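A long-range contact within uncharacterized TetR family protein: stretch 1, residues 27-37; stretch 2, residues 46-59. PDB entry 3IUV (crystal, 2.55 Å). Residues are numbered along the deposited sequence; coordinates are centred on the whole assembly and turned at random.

Stretch 1, residues 27-37: GIAGLSHRTVA
Stretch 2 46-59: STTYHFATLDDLMV

The one hydrogen bond between these stretches runs from a side chain to the backbone of a turn: His 33 NE2 donates to Phe 51 O at 2.7 Å, with an N-H...O angle of 148°. Phe 51 is the first residue to leave helical phi/psi (-144/104) after helix 46-50. With chi1 m (-73°) and chi2 100°, His 33, whose CA-to-CB bond points sideways, brings its ring into the turn. Phe 51 O and Thr 47 CG2 lie at the ring edge, the latter 3.2 Å from His 33 CD2, while Leu 54 CD2 sits obliquely, 3.3 Å from His 33 ND1. No other residue of stretch 1 has so much surface covered by the partner.

The two chain segments run in opposing order: Ile 28 CA lies 8.7 Å from Met 58 CA, Ser 32 CA 6.6 Å from Leu 54 CA, and Ala 37 CA 6.1 Å from Thr 47 CA. Helices 33-37 and 46-50 cross at 120°, their axes 9.7 Å apart at closest approach. Ser 32 (phi/psi -145/158, chi1 p) precedes the first as N-cap; Thr 53 (-74/157, chi1 p) caps helix 54-59, its OG1 accepting from Asp 56 N at 2.7 Å, though OG1 is crowded in the model and its position is less certain. Reciprocally, Thr 53 N donates to Asp 56 OD1 at 2.7 Å.

Beyond the histidine the closest side-chain packing is mostly aliphatic, though Thr 47 OG1 also lies 3.8 Å from Ala 37 CB. Leu 31, extended at -122/114 with chi1 t and chi2 138°, reaches three partners: its CD2 lies 3.7 Å from Leu 54 CD1 and 3.4 Å from Met 58 CE, and its CD1 lies 4.1 Å from Leu 57 CD1. Met 58, a selenomethionine (chi1 m, chi2 t, chi3 -147°), also sets its CE 3.4 Å from CD1 of Ile 28 (t, p). The CA-to-CB bond of Val 36 (chi1 t) points toward stretch 2, and its CG2 lies 3.4 Å from Leu 57 CD1. The rule is one directional bond at the turn, with aliphatic packing beside it.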

ATOM      1  N   GLY A  27      11.154 -11.199   2.300  1.00129.78           N
ATOM      2  CA  GLY A  27      10.296 -10.679   1.251  1.00139.87           C
ATOM      3  C   GLY A  27       9.775 -11.679   0.239  1.00149.70           C
ATOM      4  O   GLY A  27      10.035 -12.879   0.329  1.00155.09           O
ATOM      5  N   ILE A  28       9.023 -11.162  -0.729  1.00154.18           N
ATOM      6  CA  ILE A  28       8.470 -11.951  -1.826  1.00154.90           C
ATOM      7  C   ILE A  28       9.516 -12.849  -2.473  1.00157.33           C
ATOM      8  O   ILE A  28       9.211 -13.956  -2.927  1.00159.22           O
ATOM      9  CB  ILE A  28       7.855 -11.026  -2.915  1.00156.70           C
ATOM     10  CG1 ILE A  28       7.761 -11.754  -4.258  1.00152.46           C
ATOM     11  CG2 ILE A  28       8.664  -9.727  -3.062  1.00159.43           C
ATOM     12  CD1 ILE A  28       6.711 -12.835  -4.303  1.00146.24           C
ATOM     13  N   ALA A  29      10.753 -12.368  -2.495  1.00157.76           N
ATOM     14  CA  ALA A  29      11.808 -13.002  -3.271  1.00162.57           C
ATOM     15  C   ALA A  29      12.635 -14.009  -2.483  1.00163.01           C
ATOM     16  O   ALA A  29      13.463 -14.718  -3.056  1.00163.44           O
ATOM     17  CB  ALA A  29      12.712 -11.944  -3.871  1.00167.33           C
ATOM     18  N   GLY A  30      12.419 -14.073  -1.173  1.00162.38           N
ATOM     19  CA  GLY A  30      13.200 -14.959  -0.328  1.00163.16           C
ATOM     20  C   GLY A  30      12.486 -16.243   0.055  1.00158.48           C
ATOM     21  O   GLY A  30      12.984 -17.027   0.865  1.00156.05           O
ATOM     22  N   LEU A  31      11.319 -16.467  -0.540  1.00153.75           N
ATOM     23  CA  LEU A  31      10.474 -17.585  -0.141  1.00141.19           C
ATOM     24  C   LEU A  31      10.156 -18.546  -1.284  1.00130.36           C
ATOM     25  O   LEU A  31       9.479 -18.191  -2.249  1.00132.99           O
ATOM     26  CB  LEU A  31       9.193 -17.067   0.523  1.00134.71           C
ATOM     27  CG  LEU A  31       7.927 -17.908   0.383  1.00127.51           C
ATOM     28  CD1 LEU A  31       7.174 -17.975   1.696  1.00125.01           C
ATOM     29  CD2 LEU A  31       7.054 -17.350  -0.720  1.00125.88           C
ATOM     30  N   SER A  32      10.655 -19.769  -1.156  1.00118.54           N
ATOM     31  CA  SER A  32      10.416 -20.812  -2.138  1.00107.60           C
ATOM     32  C   SER A  32      10.307 -22.122  -1.395  1.00109.10           C
ATOM     33  O   SER A  32      10.809 -22.241  -0.280  1.00112.09           O
ATOM     34  CB  SER A  32      11.586 -20.900  -3.103  1.00 97.24           C
ATOM     35  OG  SER A  32      12.671 -21.562  -2.479  1.00 86.48           O
ATOM     36  N   HIS A  33       9.664 -23.108  -2.014  1.00107.58           N
ATOM     37  CA  HIS A  33       9.536 -24.441  -1.418  1.00 98.81           C
ATOM     38  C   HIS A  33      10.750 -24.846  -0.619  1.00 94.47           C
ATOM     39  O   HIS A  33      10.630 -25.340   0.501  1.00 82.22           O
ATOM     40  CB  HIS A  33       9.310 -25.490  -2.495  1.00 97.89           C
ATOM     41  CG  HIS A  33       7.944 -25.434  -3.086  1.00106.19           C
ATOM     42  ND1 HIS A  33       7.687 -24.833  -4.296  1.00118.39           N
ATOM     43  CD2 HIS A  33       6.753 -25.867  -2.611  1.00101.07           C
ATOM     44  CE1 HIS A  33       6.391 -24.913  -4.553  1.00117.63           C
ATOM     45  NE2 HIS A  33       5.804 -25.530  -3.544  1.00106.24           N
ATOM     46  N   ARG A  34      11.920 -24.645  -1.212  1.00 92.78           N
ATOM     47  CA  ARG A  34      13.146 -25.095  -0.595  1.00 96.26           C
ATOM     48  C   ARG A  34      13.471 -24.258   0.647  1.00 96.48           C
ATOM     49  O   ARG A  34      13.974 -24.789   1.637  1.00 96.71           O
ATOM     50  CB  ARG A  34      14.287 -25.089  -1.618  1.00102.13           C
ATOM     51  CG  ARG A  34      15.411 -26.036  -1.290  1.00108.67           C
ATOM     52  CD  ARG A  34      15.847 -26.830  -2.515  1.00115.24           C
ATOM     53  NE  ARG A  34      16.804 -27.877  -2.159  1.00130.87           N
ATOM     54  CZ  ARG A  34      16.992 -28.995  -2.859  1.00148.87           C
ATOM     55  NH1 ARG A  34      16.281 -29.220  -3.955  1.00152.60           N
ATOM     56  NH2 ARG A  34      17.888 -29.897  -2.462  1.00154.39           N
ATOM     57  N   THR A  35      13.150 -22.964   0.610  1.00 90.13           N
ATOM     58  CA  THR A  35      13.507 -22.053   1.705  1.00 99.45           C
ATOM     59  C   THR A  35      12.496 -22.132   2.830  1.00 99.66           C
ATOM     60  O   THR A  35      12.833 -21.997   4.009  1.00102.40           O
ATOM     61  CB  THR A  35      13.572 -20.587   1.261  1.00100.30           C
ATOM     62  OG1 THR A  35      13.966 -20.509  -0.114  1.00103.44           O
ATOM     63  CG2 THR A  35      14.571 -19.845   2.122  1.00 93.72           C
ATOM     64  N   VAL A  36      11.245 -22.322   2.444  1.00 94.52           N
ATOM     65  CA  VAL A  36      10.195 -22.647   3.389  1.00 88.51           C
ATOM     66  C   VAL A  36      10.437 -24.020   4.031  1.00 84.58           C
ATOM     67  O   VAL A  36      10.190 -24.209   5.217  1.00 90.50           O
ATOM     68  CB  VAL A  36       8.836 -22.625   2.694  1.00 90.40           C
ATOM     69  CG1 VAL A  36       7.727 -22.484   3.716  1.00 88.75           C
ATOM     70  CG2 VAL A  36       8.787 -21.467   1.715  1.00100.80           C
ATOM     71  N   ALA A  37      10.925 -24.982   3.255  1.00 81.56           N
ATOM     72  CA  ALA A  37      11.233 -26.294   3.821  1.00 86.86           C
ATOM     73  C   ALA A  37      12.314 -26.151   4.890  1.00 94.40           C
ATOM     74  O   ALA A  37      12.166 -26.618   6.017  1.00 89.63           O
ATOM     75  CB  ALA A  37      11.671 -27.264   2.739  1.00 79.01           C
ATOM     76  N   SER A  46       7.060 -32.669   1.952  1.00 68.24           N
ATOM     77  CA  SER A  46       5.942 -32.212   2.771  1.00 81.79           C
ATOM     78  C   SER A  46       5.413 -30.925   2.193  1.00 81.84           C
ATOM     79  O   SER A  46       4.219 -30.718   1.954  1.00 81.72           O
ATOM     80  CB  SER A  46       6.455 -31.854   4.167  1.00 84.70           C
ATOM     81  OG  SER A  46       6.161 -32.835   5.137  1.00 94.08           O
ATOM     82  N   THR A  47       6.367 -30.037   2.057  1.00 81.28           N
ATOM     83  CA  THR A  47       6.196 -28.729   1.513  1.00 85.20           C
ATOM     84  C   THR A  47       5.385 -28.795   0.216  1.00 80.82           C
ATOM     85  O   THR A  47       4.397 -28.071   0.035  1.00 64.63           O
ATOM     86  CB  THR A  47       7.614 -28.139   1.321  1.00 81.01           C
ATOM     87  OG1 THR A  47       7.869 -27.185   2.367  1.00 73.31           O
ATOM     88  CG2 THR A  47       7.812 -27.549  -0.078  1.00 62.29           C
ATOM     89  N   THR A  48       5.764 -29.690  -0.680  1.00 71.28           N
ATOM     90  CA  THR A  48       5.096 -29.714  -1.960  1.00 72.75           C
ATOM     91  C   THR A  48       3.785 -30.526  -1.893  1.00 79.30           C
ATOM     92  O   THR A  48       2.833 -30.291  -2.645  1.00 80.02           O
ATOM     93  CB  THR A  48       6.063 -30.179  -3.055  1.00 70.54           C
ATOM     94  OG1 THR A  48       6.395 -31.552  -2.849  1.00 71.39           O
ATOM     95  CG2 THR A  48       7.356 -29.356  -2.990  1.00 73.87           C
ATOM     96  N   TYR A  49       3.735 -31.462  -0.959  1.00 81.73           N
ATOM     97  CA  TYR A  49       2.559 -32.290  -0.763  1.00 80.10           C
ATOM     98  C   TYR A  49       1.399 -31.370  -0.379  1.00 79.86           C
ATOM     99  O   TYR A  49       0.251 -31.543  -0.786  1.00 74.48           O
ATOM    100  CB  TYR A  49       2.858 -33.330   0.322  1.00 73.10           C
ATOM    101  CG  TYR A  49       1.687 -34.171   0.747  1.00 69.16           C
ATOM    102  CD1 TYR A  49       0.973 -34.913  -0.179  1.00 64.34           C
ATOM    103  CD2 TYR A  49       1.302 -34.231   2.092  1.00 73.89           C
ATOM    104  CE1 TYR A  49      -0.097 -35.686   0.209  1.00 72.53           C
ATOM    105  CE2 TYR A  49       0.234 -34.994   2.490  1.00 72.70           C
ATOM    106  CZ  TYR A  49      -0.463 -35.724   1.541  1.00 79.54           C
ATOM    107  OH  TYR A  49      -1.529 -36.500   1.927  1.00 88.45           O
ATOM    108  N   HIS A  50       1.730 -30.341   0.370  1.00 79.89           N
ATOM    109  CA  HIS A  50       0.734 -29.376   0.763  1.00 77.56           C
ATOM    110  C   HIS A  50       0.601 -28.192  -0.200  1.00 77.93           C
ATOM    111  O   HIS A  50      -0.449 -27.575  -0.274  1.00 70.00           O
ATOM    112  CB  HIS A  50       1.015 -28.917   2.188  1.00 79.39           C
ATOM    113  CG  HIS A  50       0.829 -30.009   3.188  1.00 87.68           C
ATOM    114  ND1 HIS A  50      -0.409 -30.500   3.524  1.00 77.32           N
ATOM    115  CD2 HIS A  50       1.733 -30.737   3.897  1.00 83.98           C
ATOM    116  CE1 HIS A  50      -0.272 -31.472   4.408  1.00 81.62           C
ATOM    117  NE2 HIS A  50       1.019 -31.627   4.651  1.00 79.36           N
ATOM    118  N   PHE A  51       1.642 -27.873  -0.953  1.00 88.56           N
ATOM    119  CA  PHE A  51       1.540 -26.735  -1.858  1.00 92.52           C
ATOM    120  C   PHE A  51       2.298 -26.994  -3.131  1.00 95.24           C
ATOM    121  O   PHE A  51       3.525 -26.922  -3.148  1.00 91.56           O
ATOM    122  CB  PHE A  51       2.065 -25.450  -1.200  1.00 92.98           C
ATOM    123  CG  PHE A  51       1.400 -25.126   0.102  1.00 86.78           C
ATOM    124  CD1 PHE A  51       2.037 -25.388   1.306  1.00 85.26           C
ATOM    125  CD2 PHE A  51       0.127 -24.572   0.130  1.00 92.91           C
ATOM    126  CE1 PHE A  51       1.419 -25.100   2.520  1.00 84.72           C
ATOM    127  CE2 PHE A  51      -0.503 -24.288   1.340  1.00 88.35           C
ATOM    128  CZ  PHE A  51       0.143 -24.554   2.538  1.00 79.60           C
ATOM    129  N   ALA A  52       1.561 -27.287  -4.196  1.00 98.36           N
ATOM    130  CA  ALA A  52       2.152 -27.476  -5.518  1.00 85.73           C
ATOM    131  C   ALA A  52       2.772 -26.191  -6.090  1.00 85.59           C
ATOM    132  O   ALA A  52       4.005 -26.104  -6.242  1.00 81.46           O
ATOM    133  CB  ALA A  52       1.121 -28.026  -6.462  1.00 84.06           C
ATOM    134  N   THR A  53       1.935 -25.200  -6.420  1.00112.72           N
ATOM    135  CA  THR A  53       2.462 -23.951  -6.956  1.00110.95           C
ATOM    136  C   THR A  53       3.084 -23.189  -5.813  1.00110.83           C
ATOM    137  O   THR A  53       2.744 -23.426  -4.655  1.00106.58           O
ATOM    138  CB  THR A  53       1.394 -23.063  -7.638  1.00117.40           C
ATOM    139  OG1 THR A  53       0.677 -22.310  -6.652  1.00113.49           O
ATOM    140  CG2 THR A  53       0.430 -23.901  -8.435  1.00128.71           C
ATOM    141  N   LEU A  54       4.007 -22.290  -6.140  1.00118.12           N
ATOM    142  CA  LEU A  54       4.582 -21.405  -5.146  1.00123.03           C
ATOM    143  C   LEU A  54       3.467 -20.475  -4.743  1.00126.80           C
ATOM    144  O   LEU A  54       3.499 -19.883  -3.666  1.00137.86           O
ATOM    145  CB  LEU A  54       5.737 -20.596  -5.737  1.00128.53           C
ATOM    146  CG  LEU A  54       6.962 -20.328  -4.849  1.00130.80           C
ATOM    147  CD1 LEU A  54       6.561 -19.790  -3.477  1.00129.16           C
ATOM    148  CD2 LEU A  54       7.834 -21.589  -4.713  1.00125.74           C
ATOM    149  N   ASP A  55       2.473 -20.353  -5.621  1.00125.73           N
ATOM    150  CA  ASP A  55       1.339 -19.463  -5.380  1.00118.52           C
ATOM    151  C   ASP A  55       0.525 -19.931  -4.202  1.00114.09           C
ATOM    152  O   ASP A  55       0.237 -19.144  -3.303  1.00108.31           O
ATOM    153  CB  ASP A  55       0.435 -19.365  -6.606  1.00112.21           C
ATOM    154  CG  ASP A  55       1.044 -18.532  -7.704  1.00117.31           C
ATOM    155  OD1 ASP A  55       0.584 -18.652  -8.860  1.00126.17           O
ATOM    156  OD2 ASP A  55       1.991 -17.768  -7.411  1.00108.28           O
ATOM    157  N   ASP A  56       0.162 -21.213  -4.218  1.00109.88           N
ATOM    158  CA  ASP A  56      -0.669 -21.794  -3.176  1.00104.14           C
ATOM    159  C   ASP A  56      -0.046 -21.513  -1.831  1.00100.76           C
ATOM    160  O   ASP A  56      -0.742 -21.222  -0.857  1.00 99.37           O
ATOM    161  CB  ASP A  56      -0.797 -23.288  -3.393  1.00107.66           C
ATOM    162  CG  ASP A  56      -1.077 -23.626  -4.828  1.00110.60           C
ATOM    163  OD1 ASP A  56      -0.426 -24.549  -5.370  1.00107.60           O
ATOM    164  OD2 ASP A  56      -1.930 -22.935  -5.419  1.00110.61           O
ATOM    165  N   LEU A  57       1.276 -21.575  -1.780  1.00 93.00           N
ATOM    166  CA  LEU A  57       1.944 -21.230  -0.544  1.00101.41           C
ATOM    167  C   LEU A  57       1.695 -19.754  -0.199  1.00103.05           C
ATOM    168  O   LEU A  57       1.172 -19.442   0.872  1.00103.51           O
ATOM    169  CB  LEU A  57       3.431 -21.546  -0.617  1.00107.63           C
ATOM    170  CG  LEU A  57       3.995 -21.934   0.748  1.00106.69           C
ATOM    171  CD1 LEU A  57       5.467 -21.598   0.806  1.00117.06           C
ATOM    172  CD2 LEU A  57       3.238 -21.218   1.866  1.00 90.93           C
HETATM  173  N   MSE A  58       2.043 -18.847  -1.106  1.00100.67           N
HETATM  174  CA  MSE A  58       1.758 -17.431  -0.874  1.00 99.20           C
HETATM  175  C   MSE A  58       0.271 -17.161  -0.732  1.00104.16           C
HETATM  176  O   MSE A  58      -0.131 -16.203  -0.061  1.00 97.41           O
HETATM  177  CB  MSE A  58       2.329 -16.556  -1.984  1.00101.22           C
HETATM  178  CG  MSE A  58       3.836 -16.535  -2.011  1.00112.37           C
HETATM  179 SE   MSE A  58       4.549 -15.155  -3.165  0.55139.44          SE
HETATM  180  CE  MSE A  58       6.164 -16.112  -3.772  1.00110.67           C
ATOM    181  N   VAL A  59      -0.551 -17.988  -1.371  1.00110.75           N
ATOM    182  CA  VAL A  59      -1.991 -17.768  -1.325  1.00107.36           C
ATOM    183  C   VAL A  59      -2.525 -18.148   0.031  1.00103.80           C
ATOM    184  O   VAL A  59      -3.326 -17.416   0.615  1.00 96.01           O
ATOM    185  CB  VAL A  59      -2.766 -18.560  -2.385  1.00100.68           C
ATOM    186  CG1 VAL A  59      -4.287 -18.360  -2.182  1.00 84.90           C
ATOM    187  CG2 VAL A  59      -2.341 -18.123  -3.777  1.00 96.19           C
TER